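Local coordinates for protein shikimate 5-dehydrogenase AroE (5-dehydroshikimate reductase) (Mycobacterium tuberculosis, PDB 4P4G) that probably catalyses the reversible NADP-dependent interconversion of 3-dehydroshikimate and shikimate in chorismate biosynthesis, and holds shikimate in its pocket, at residues A76-A81 with G98-N103. Numbering follows the deposited sequence.
Sequences ADERTA and GWRADN
T80 and D102 meet through their polar tips, the side chains crossing at about a right angle. T80 OG1 donates to D102 OD1 at 2.6 Å, on the anti side of the carboxylate. T80 is the N-cap of helix 81-86, and its hydroxyl, between the backbone N and the carbonyl carbon (chi1 65°), also accepts a bond from A83 N. D102 OD2 forms a salt bridge with R82 and a hydrogen bond with Q250, so both oxygens are held. E78 and R100 point to the same face of the sheet and form a salt bridge. R100 NE gives E78 OE2 a bond of 3.1 Å from above the carboxylate plane; the NH2 bond is weak. The flat groups are 65° apart. A101 and R79 point to the other face; there A101 CB meets A76 CB at 3.5 Å, and R79 CG lies near. Just before strand 78-79, D77 OD1 accepts W99 N at 3.1 Å on its syn side. The strands pair in parallel: A101 N binds E78 O and T80 N binds A101 O, both at 2.9 Å. In the substrate-binding domain, strand 78-79 follows helix 69-75 and edges the mixed sheet; strand 98-102 lies between it and antiparallel strand 91-95.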
loop_
_atom_site.group_PDB
_atom_site.type_symbol
_atom_site.label_atom_id
_atom_site.label_comp_id
_atom_site.label_asym_id
_atom_site.label_seq_id
_atom_site.Cartn_x
_atom_site.Cartn_y
_atom_site.Cartn_z
ATOM N N ALA A 76 -5.019 -17.194 -3.243
ATOM C CA ALA A 76 -4.710 -17.860 -1.982
ATOM C C ALA A 76 -5.855 -18.731 -1.493
ATOM O O ALA A 76 -7.025 -18.363 -1.612
ATOM C CB ALA A 76 -4.360 -16.835 -0.926
ATOM N N ASP A 77 -5.522 -19.884 -0.921
ATOM C CA ASP A 77 -6.555 -20.758 -0.374
ATOM C C ASP A 77 -6.852 -20.473 1.105
ATOM O O ASP A 77 -7.879 -20.918 1.633
ATOM C CB ASP A 77 -6.171 -22.222 -0.584
ATOM C CG ASP A 77 -4.712 -22.482 -0.287
ATOM O OD1 ASP A 77 -3.861 -22.313 -1.204
ATOM O OD2 ASP A 77 -4.415 -22.848 0.870
ATOM N N GLU A 78 -5.953 -19.747 1.774
ATOM C CA GLU A 78 -6.201 -19.249 3.128
ATOM C C GLU A 78 -5.962 -17.756 3.093
ATOM O O GLU A 78 -5.116 -17.294 2.343
ATOM C CB GLU A 78 -5.182 -19.781 4.141
ATOM C CG GLU A 78 -5.057 -21.267 4.356
ATOM C CD GLU A 78 -3.955 -21.553 5.372
ATOM O OE1 GLU A 78 -3.278 -22.597 5.268
ATOM O OE2 GLU A 78 -3.757 -20.706 6.270
ATOM N N ARG A 79 -6.672 -17.008 3.931
ATOM C CA ARG A 79 -6.432 -15.568 4.048
ATOM C C ARG A 79 -6.411 -15.139 5.505
ATOM O O ARG A 79 -7.156 -15.675 6.323
ATOM C CB ARG A 79 -7.513 -14.791 3.290
ATOM C CG ARG A 79 -7.604 -15.197 1.829
ATOM C CD ARG A 79 -8.907 -14.827 1.168
ATOM N NE ARG A 79 -8.959 -15.439 -0.162
ATOM C CZ ARG A 79 -9.786 -16.418 -0.512
ATOM N NH1 ARG A 79 -10.669 -16.890 0.359
ATOM N NH2 ARG A 79 -9.735 -16.914 -1.744
ATOM N N THR A 80 -5.555 -14.177 5.838
ATOM C CA THR A 80 -5.561 -13.609 7.186
ATOM C C THR A 80 -6.848 -12.813 7.393
ATOM O O THR A 80 -7.511 -12.432 6.428
ATOM C CB THR A 80 -4.350 -12.684 7.431
ATOM O OG1 THR A 80 -4.448 -11.543 6.577
ATOM C CG2 THR A 80 -3.040 -13.409 7.147
ATOM N N ALA A 81 -7.194 -12.562 8.649
ATOM C CA ALA A 81 -8.382 -11.787 8.975
ATOM C C ALA A 81 -8.330 -10.421 8.305
ATOM O O ALA A 81 -9.335 -9.943 7.788
ATOM C CB ALA A 81 -8.527 -11.639 10.487
ATOM N N GLY A 98 -0.196 -24.969 0.395
ATOM C CA GLY A 98 -0.712 -23.914 -0.458
ATOM C C GLY A 98 -0.152 -22.553 -0.117
ATOM O O GLY A 98 1.034 -22.427 0.193
ATOM N N TRP A 99 -1.005 -21.534 -0.178
ATOM C CA TRP A 99 -0.561 -20.152 -0.008
ATOM C C TRP A 99 -1.550 -19.393 0.863
ATOM O O TRP A 99 -2.764 -19.628 0.783
ATOM C CB TRP A 99 -0.469 -19.448 -1.365
ATOM C CG TRP A 99 0.588 -19.987 -2.291
ATOM C CD1 TRP A 99 0.450 -21.002 -3.196
ATOM C CD2 TRP A 99 1.933 -19.515 -2.420
ATOM N NE1 TRP A 99 1.635 -21.202 -3.867
ATOM C CE2 TRP A 99 2.560 -20.302 -3.412
ATOM C CE3 TRP A 99 2.669 -18.503 -1.796
ATOM C CZ2 TRP A 99 3.896 -20.102 -3.792
ATOM C CZ3 TRP A 99 3.995 -18.319 -2.168
ATOM C CH2 TRP A 99 4.593 -19.121 -3.148
ATOM N N ARG A 100 -1.035 -18.477 1.685
ATOM C CA ARG A 100 -1.890 -17.606 2.490
ATOM C C ARG A 100 -1.734 -16.158 2.044
ATOM O O ARG A 100 -0.614 -15.676 1.836
ATOM C CB ARG A 100 -1.569 -17.742 3.989
ATOM C CG ARG A 100 -2.453 -16.876 4.896
ATOM C CD ARG A 100 -1.977 -16.917 6.346
ATOM N NE ARG A 100 -1.820 -18.286 6.821
ATOM C CZ ARG A 100 -0.645 -18.866 7.045
ATOM N NH1 ARG A 100 0.477 -18.193 6.859
ATOM N NH2 ARG A 100 -0.594 -20.121 7.467
ATOM N N ALA A 101 -2.861 -15.469 1.888
ATOM C CA ALA A 101 -2.861 -14.054 1.540
ATOM C C ALA A 101 -2.898 -13.202 2.799
ATOM O O ALA A 101 -3.694 -13.452 3.716
ATOM C CB ALA A 101 -4.048 -13.717 0.652
ATOM N N ASP A 102 -2.049 -12.185 2.837
ATOM C CA ASP A 102 -2.123 -11.189 3.897
ATOM C C ASP A 102 -2.106 -9.799 3.282
ATOM O O ASP A 102 -1.777 -9.621 2.100
ATOM C CB ASP A 102 -0.969 -11.352 4.891
ATOM C CG ASP A 102 -1.106 -10.427 6.102
ATOM O OD1 ASP A 102 -2.259 -10.130 6.504
ATOM O OD2 ASP A 102 -0.070 -9.977 6.640
ATOM N N ASN A 103 -2.491 -8.808 4.069
ATOM C CA ASN A 103 -2.357 -7.437 3.631
ATOM C C ASN A 103 -1.558 -6.646 4.650
ATOM O O ASN A 103 -2.034 -6.383 5.756
ATOM C CB ASN A 103 -3.715 -6.778 3.407
ATOM C CG ASN A 103 -3.589 -5.473 2.671
ATOM O OD1 ASN A 103 -2.966 -4.531 3.169
ATOM N ND2 ASN A 103 -4.164 -5.401 1.477
#